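Long-range contact in phospholethanolamine N-methyltransferase 2 (Haemonchus contortus, PDB 4KRI), which probably methylates phosphomonomethylethanolamine and related phosphobases with S-adenosylmethionine, on the nematode route to phosphocholine: residues Glu22-Asp33 with Phe43-Glu54. Numbering follows the deposited sequence.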
ATOM      1  N   GLU A  22     -13.958  -3.319  22.915  1.00 25.82           N
ATOM      2  CA  GLU A  22     -15.248  -2.970  22.354  1.00 29.37           C
ATOM      3  C   GLU A  22     -15.433  -1.481  22.589  1.00 23.63           C
ATOM      4  O   GLU A  22     -15.235  -0.997  23.705  1.00 26.04           O
ATOM      5  CB  GLU A  22     -16.370  -3.791  22.983  1.00 28.93           C
ATOM      6  CG  GLU A  22     -16.346  -5.264  22.571  1.00 33.04           C
ATOM      7  CD  GLU A  22     -16.508  -5.462  21.074  1.00 32.05           C
ATOM      8  OE1 GLU A  22     -17.341  -4.769  20.448  1.00 30.49           O
ATOM      9  OE2 GLU A  22     -15.812  -6.329  20.510  1.00 34.34           O
ATOM     10  N   PRO A  23     -15.807  -0.752  21.532  1.00 25.31           N
ATOM     11  CA  PRO A  23     -15.927   0.702  21.662  1.00 24.57           C
ATOM     12  C   PRO A  23     -17.097   1.079  22.571  1.00 22.56           C
ATOM     13  O   PRO A  23     -18.187   0.494  22.465  1.00 24.34           O
ATOM     14  CB  PRO A  23     -16.168   1.167  20.222  1.00 24.63           C
ATOM     15  CG  PRO A  23     -16.809  -0.031  19.540  1.00 28.19           C
ATOM     16  CD  PRO A  23     -16.193  -1.239  20.192  1.00 28.31           C
ATOM     17  N   GLN A  24     -16.883   2.039  23.466  1.00 22.35           N
ATOM     18  CA  GLN A  24     -17.938   2.398  24.419  1.00 22.74           C
ATOM     19  C   GLN A  24     -19.038   3.208  23.770  1.00 22.26           C
ATOM     20  O   GLN A  24     -20.216   3.000  24.066  1.00 22.39           O
ATOM     21  CB  GLN A  24     -17.369   3.171  25.611  1.00 23.79           C
ATOM     22  CG  GLN A  24     -16.450   2.340  26.512  1.00 26.85           C
ATOM     23  CD  GLN A  24     -15.842   3.168  27.631  1.00 34.25           C
ATOM     24  OE1 GLN A  24     -15.522   4.340  27.445  1.00 37.56           O
ATOM     25  NE2 GLN A  24     -15.696   2.565  28.802  1.00 39.37           N
ATOM     26  N   GLN A  25     -18.655   4.138  22.902  1.00 20.61           N
ATOM     27  CA  GLN A  25     -19.639   4.958  22.185  1.00 24.34           C
ATOM     28  C   GLN A  25     -19.376   4.915  20.689  1.00 23.93           C
ATOM     29  O   GLN A  25     -18.280   5.260  20.239  1.00 24.76           O
ATOM     30  CB  GLN A  25     -19.590   6.416  22.656  1.00 22.14           C
ATOM     31  CG  GLN A  25     -19.964   6.641  24.117  1.00 23.79           C
ATOM     32  CD  GLN A  25     -21.453   6.501  24.394  1.00 27.79           C
ATOM     33  OE1 GLN A  25     -22.299   6.818  23.550  1.00 26.80           O
ATOM     34  NE2 GLN A  25     -21.780   6.028  25.593  1.00 28.60           N
ATOM     35  N   VAL A  26     -20.379   4.506  19.917  1.00 22.09           N
ATOM     36  CA  VAL A  26     -20.229   4.421  18.463  1.00 22.42           C
ATOM     37  C   VAL A  26     -21.283   5.297  17.802  1.00 23.44           C
ATOM     38  O   VAL A  26     -22.428   5.335  18.252  1.00 23.87           O
ATOM     39  CB  VAL A  26     -20.381   2.968  17.978  1.00 24.47           C
ATOM     40  CG1 VAL A  26     -20.464   2.899  16.457  1.00 30.66           C
ATOM     41  CG2 VAL A  26     -19.217   2.154  18.453  1.00 25.75           C
ATOM     42  N   GLY A  27     -20.882   6.051  16.781  1.00 20.19           N
ATOM     43  CA  GLY A  27     -21.824   6.803  15.973  1.00 19.41           C
ATOM     44  C   GLY A  27     -21.859   6.169  14.597  1.00 21.35           C
ATOM     45  O   GLY A  27     -20.833   5.675  14.119  1.00 22.28           O
ATOM     46  N   ILE A  28     -23.039   6.160  13.982  1.00 24.83           N
ATOM     47  CA  ILE A  28     -23.217   5.619  12.642  1.00 25.46           C
ATOM     48  C   ILE A  28     -23.938   6.646  11.776  1.00 24.97           C
ATOM     49  O   ILE A  28     -25.005   7.123  12.135  1.00 27.04           O
ATOM     50  CB  ILE A  28     -24.056   4.326  12.685  1.00 27.59           C
ATOM     51  CG1 ILE A  28     -23.331   3.264  13.525  1.00 29.18           C
ATOM     52  CG2 ILE A  28     -24.307   3.803  11.271  1.00 33.90           C
ATOM     53  CD1 ILE A  28     -24.146   2.015  13.792  1.00 36.87           C
ATOM     54  N   LEU A  29     -23.328   7.006  10.654  1.00 24.71           N
ATOM     55  CA  LEU A  29     -23.974   7.877   9.682  1.00 23.10           C
ATOM     56  C   LEU A  29     -24.200   7.033   8.439  1.00 23.66           C
ATOM     57  O   LEU A  29     -23.242   6.653   7.763  1.00 25.14           O
ATOM     58  CB  LEU A  29     -23.086   9.082   9.361  1.00 26.23           C
ATOM     59  CG  LEU A  29     -23.454   9.943   8.146  1.00 32.99           C
ATOM     60  CD1 LEU A  29     -24.870  10.475   8.246  1.00 31.64           C
ATOM     61  CD2 LEU A  29     -22.459  11.099   8.008  1.00 31.68           C
ATOM     62  N   CYS A  30     -25.461   6.714   8.160  1.00 28.05           N
ATOM     63  CA  CYS A  30     -25.791   5.788   7.087  1.00 32.66           C
ATOM     64  C   CYS A  30     -27.232   6.029   6.688  1.00 36.23           C
ATOM     65  O   CYS A  30     -28.145   5.770   7.477  1.00 38.55           O
ATOM     66  CB  CYS A  30     -25.612   4.345   7.571  1.00 35.02           C
ATOM     67  SG  CYS A  30     -25.857   3.057   6.311  1.00 39.90           S
ATOM     68  N   PRO A  31     -27.443   6.536   5.465  1.00 32.92           N
ATOM     69  CA  PRO A  31     -28.804   6.889   5.042  1.00 37.60           C
ATOM     70  C   PRO A  31     -29.688   5.672   4.757  1.00 45.41           C
ATOM     71  O   PRO A  31     -30.913   5.808   4.758  1.00 46.94           O
ATOM     72  CB  PRO A  31     -28.571   7.701   3.763  1.00 42.28           C
ATOM     73  CG  PRO A  31     -27.274   7.196   3.230  1.00 42.46           C
ATOM     74  CD  PRO A  31     -26.435   6.874   4.442  1.00 35.83           C
ATOM     75  N   GLN A  32     -29.088   4.508   4.518  1.00 42.64           N
ATOM     76  CA  GLN A  32     -29.878   3.305   4.234  1.00 47.49           C
ATOM     77  C   GLN A  32     -30.132   2.481   5.502  1.00 46.26           C
ATOM     78  O   GLN A  32     -29.205   1.927   6.094  1.00 40.92           O
ATOM     79  CB  GLN A  32     -29.204   2.460   3.146  1.00 53.24           C
ATOM     80  CG  GLN A  32     -29.848   1.095   2.902  1.00 70.30           C
ATOM     81  CD  GLN A  32     -31.319   1.169   2.504  1.00 82.02           C
ATOM     82  OE1 GLN A  32     -32.175   0.554   3.145  1.00 84.54           O
ATOM     83  NE2 GLN A  32     -31.613   1.903   1.432  1.00 84.95           N
ATOM     84  N   ASP A  33     -31.397   2.398   5.913  1.00 50.88           N
ATOM     85  CA  ASP A  33     -31.748   1.853   7.225  1.00 51.95           C
ATOM     86  C   ASP A  33     -31.338   0.397   7.455  1.00 47.38           C
ATOM     87  O   ASP A  33     -30.915   0.031   8.552  1.00 43.62           O
ATOM     88  CB  ASP A  33     -33.245   2.040   7.488  1.00 61.28           C
ATOM     89  CG  ASP A  33     -33.639   3.501   7.556  1.00 67.20           C
ATOM     90  OD1 ASP A  33     -34.640   3.881   6.906  1.00 73.79           O
ATOM     91  OD2 ASP A  33     -32.942   4.270   8.259  1.00 57.06           O
ATOM     92  N   PHE A  43     -22.751  -4.871  17.437  1.00 35.34           N
ATOM     93  CA  PHE A  43     -22.257  -4.459  18.748  1.00 35.72           C
ATOM     94  C   PHE A  43     -23.044  -5.083  19.892  1.00 36.38           C
ATOM     95  O   PHE A  43     -24.234  -5.380  19.748  1.00 38.72           O
ATOM     96  CB  PHE A  43     -22.245  -2.927  18.860  1.00 32.55           C
ATOM     97  CG  PHE A  43     -21.319  -2.260  17.874  1.00 29.86           C
ATOM     98  CD1 PHE A  43     -19.946  -2.386  18.012  1.00 27.45           C
ATOM     99  CD2 PHE A  43     -21.818  -1.515  16.814  1.00 37.62           C
ATOM    100  CE1 PHE A  43     -19.079  -1.775  17.112  1.00 32.31           C
ATOM    101  CE2 PHE A  43     -20.960  -0.907  15.910  1.00 38.02           C
ATOM    102  CZ  PHE A  43     -19.590  -1.038  16.062  1.00 37.21           C
ATOM    103  N   GLY A  44     -22.373  -5.283  21.026  1.00 28.58           N
ATOM    104  CA  GLY A  44     -23.006  -5.839  22.218  1.00 28.32           C
ATOM    105  C   GLY A  44     -23.295  -4.800  23.287  1.00 26.68           C
ATOM    106  O   GLY A  44     -23.225  -3.599  23.032  1.00 28.68           O
ATOM    107  N   SER A  45     -23.622  -5.255  24.491  1.00 25.17           N
ATOM    108  CA  SER A  45     -24.151  -4.362  25.518  1.00 24.53           C
ATOM    109  C   SER A  45     -23.128  -3.384  26.096  1.00 26.41           C
ATOM    110  O   SER A  45     -23.507  -2.454  26.805  1.00 30.39           O
ATOM    111  CB  SER A  45     -24.805  -5.174  26.642  1.00 31.91           C
ATOM    112  OG  SER A  45     -23.874  -6.094  27.197  1.00 38.66           O
ATOM    113  N   LYS A  46     -21.843  -3.580  25.795  1.00 27.52           N
ATOM    114  CA  LYS A  46     -20.829  -2.645  26.272  1.00 27.36           C
ATOM    115  C   LYS A  46     -20.698  -1.431  25.359  1.00 26.77           C
ATOM    116  O   LYS A  46     -19.914  -0.515  25.634  1.00 30.75           O
ATOM    117  CB  LYS A  46     -19.473  -3.350  26.449  1.00 30.55           C
ATOM    118  CG  LYS A  46     -19.466  -4.334  27.615  1.00 35.56           C
ATOM    119  CD  LYS A  46     -18.163  -5.132  27.661  1.00 40.60           C
ATOM    120  CE  LYS A  46     -18.011  -6.019  26.431  1.00 41.19           C
ATOM    121  NZ  LYS A  46     -16.688  -6.732  26.400  1.00 40.90           N
ATOM    122  N   THR A  47     -21.490  -1.407  24.290  1.00 24.39           N
ATOM    123  CA  THR A  47     -21.425  -0.319  23.330  1.00 24.99           C
ATOM    124  C   THR A  47     -22.753   0.415  23.276  1.00 24.39           C
ATOM    125  O   THR A  47     -23.808  -0.222  23.220  1.00 25.25           O
ATOM    126  CB  THR A  47     -21.127  -0.859  21.925  1.00 24.81           C
ATOM    127  OG1 THR A  47     -19.845  -1.496  21.924  1.00 23.13           O
ATOM    128  CG2 THR A  47     -21.146   0.272  20.893  1.00 28.30           C
ATOM    129  N   ALA A  48     -22.702   1.744  23.314  1.00 22.71           N
ATOM    130  CA  ALA A  48     -23.895   2.557  23.086  1.00 23.80           C
ATOM    131  C   ALA A  48     -23.794   3.104  21.685  1.00 20.60           C
ATOM    132  O   ALA A  48     -22.739   3.595  21.289  1.00 25.16           O
ATOM    133  CB  ALA A  48     -23.981   3.700  24.091  1.00 23.77           C
ATOM    134  N   THR A  49     -24.882   3.028  20.922  1.00 21.69           N
ATOM    135  CA  THR A  49     -24.816   3.447  19.526  1.00 23.50           C
ATOM    136  C   THR A  49     -25.772   4.596  19.236  1.00 24.07           C
ATOM    137  O   THR A  49     -26.923   4.574  19.680  1.00 22.91           O
ATOM    138  CB  THR A  49     -25.099   2.257  18.575  1.00 32.72           C
ATOM    139  OG1 THR A  49     -25.222   2.733  17.230  1.00 43.57           O
ATOM    140  CG2 THR A  49     -26.386   1.562  18.967  1.00 34.08           C
ATOM    141  N   SER A  50     -25.281   5.605  18.519  1.00 21.96           N
ATOM    142  CA  SER A  50     -26.144   6.687  18.043  1.00 26.99           C
ATOM    143  C   SER A  50     -26.144   6.641  16.526  1.00 24.80           C
ATOM    144  O   SER A  50     -25.091   6.457  15.924  1.00 27.02           O
ATOM    145  CB  SER A  50     -25.602   8.047  18.481  1.00 31.66           C
ATOM    146  OG  SER A  50     -25.337   8.078  19.872  1.00 36.06           O
ATOM    147  N   PHE A  51     -27.296   6.830  15.890  1.00 27.37           N
ATOM    148  CA  PHE A  51     -27.277   6.860  14.430  1.00 35.51           C
ATOM    149  C   PHE A  51     -27.930   8.097  13.822  1.00 28.68           C
ATOM    150  O   PHE A  51     -28.864   8.677  14.383  1.00 28.18           O
ATOM    151  CB  PHE A  51     -27.862   5.575  13.829  1.00 40.87           C
ATOM    152  CG  PHE A  51     -29.351   5.460  13.958  1.00 40.05           C
ATOM    153  CD1 PHE A  51     -30.190   6.002  12.993  1.00 45.34           C
ATOM    154  CD2 PHE A  51     -29.916   4.781  15.029  1.00 38.65           C
ATOM    155  CE1 PHE A  51     -31.563   5.890  13.106  1.00 50.67           C
ATOM    156  CE2 PHE A  51     -31.293   4.659  15.146  1.00 50.00           C
ATOM    157  CZ  PHE A  51     -32.118   5.216  14.186  1.00 52.66           C
ATOM    158  N   CYS A  52     -27.438   8.493  12.656  1.00 27.17           N
ATOM    159  CA  CYS A  52     -28.089   9.556  11.912  1.00 34.88           C
ATOM    160  C   CYS A  52     -28.027   9.307  10.418  1.00 35.99           C
ATOM    161  O   CYS A  52     -27.268   8.459   9.950  1.00 30.40           O
ATOM    162  CB  CYS A  52     -27.508  10.918  12.271  1.00 43.93           C
ATOM    163  SG  CYS A  52     -25.717  11.055  12.190  1.00 51.10           S
ATOM    164  N   LYS A  53     -28.836  10.051   9.675  1.00 33.77           N
ATOM    165  CA  LYS A  53     -29.013   9.782   8.254  1.00 37.84           C
ATOM    166  C   LYS A  53     -28.569  10.942   7.367  1.00 40.21           C
ATOM    167  O   LYS A  53     -28.562  10.828   6.140  1.00 47.53           O
ATOM    168  CB  LYS A  53     -30.477   9.407   7.995  1.00 42.87           C
ATOM    169  CG  LYS A  53     -30.961   8.287   8.915  1.00 50.58           C
ATOM    170  CD  LYS A  53     -32.476   8.164   8.947  1.00 60.24           C
ATOM    171  CE  LYS A  53     -33.041   7.874   7.568  1.00 63.09           C
ATOM    172  NZ  LYS A  53     -34.514   7.633   7.596  1.00 65.96           N
ATOM    173  N   GLU A  54     -28.183  12.052   7.989  1.00 39.52           N
ATOM    174  CA  GLU A  54     -27.634  13.199   7.261  1.00 39.88           C
ATOM    175  C   GLU A  54     -26.470  13.765   8.050  1.00 40.55           C
ATOM    176  O   GLU A  54     -26.430  13.635   9.276  1.00 37.59           O
ATOM    177  CB  GLU A  54     -28.699  14.287   7.068  1.00 49.52           C
ATOM    178  CG  GLU A  54     -29.435  14.236   5.734  1.00 70.06           C
ATOM    179  CD  GLU A  54     -30.458  15.361   5.580  1.00 81.87           C
ATOM    180  OE1 GLU A  54     -30.136  16.521   5.925  1.00 82.28           O
ATOM    181  OE2 GLU A  54     -31.587  15.082   5.119  1.00 86.65           O
TER
HETATM  182  O   HOH W   1     -19.757  -4.202  21.459  1.00 28.20           O
HETATM  183  O   HOH W   2     -22.982   6.877  20.752  1.00 34.40           O
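Val-26 pushes its two methyls up against the ring of Phe-43, which comes to meet it from the opposite direction. Val-26 CG2 sits over one face of the Phe-43 ring, 4.3 Å from its centroid, in a CH-pi contact. CG1 reaches the CE2 corner of the same ring. Pro-23 adds its CG obliquely at CE1, so the ring fills a hollow between proline and valine. The CG2 methyl of Thr-47 fits beside Val-26 CG2 at 3.6 Å.

That methyl lies anti to the backbone N (chi1 of OG1 -62°), which turns OG1 to the Pro-23 carbonyl. Thr-47 OG1 donates to Pro-23 O at 2.6 Å, in the carbonyl plane. Water 1 donates to both Thr-47 OG1 and Glu-22 OE1 and accepts from Gly-44 N.

Beyond this end, strands 25-29 and 48-52 run parallel, joined by six backbone hydrogen bonds, the first from Ala-48 N to Gln-24 O and the last from Cys-30 N to Cys-52 O. Ile-28 shares the Val-26 face and lays CD1 against Thr-49 OG1, 3.7 Å away; helix 33-40 covers Ile-28. On the other face Leu-29 CD1 leans over Cys-52 SG at 4.1 Å. Asp-33 and Lys-53 form only a long salt bridge, and Arg-36 is the stronger partner of Asp-33.

The pair belongs to the beta-alpha-beta unit of strand 25-29, helix 33-40 and strand 48-52, far from the bound ligands. Its chemistry implies a pair held by backbone bonds and apolar fit, tied at its start by the Thr-47 hydroxyl and water 1; charge probably adds little.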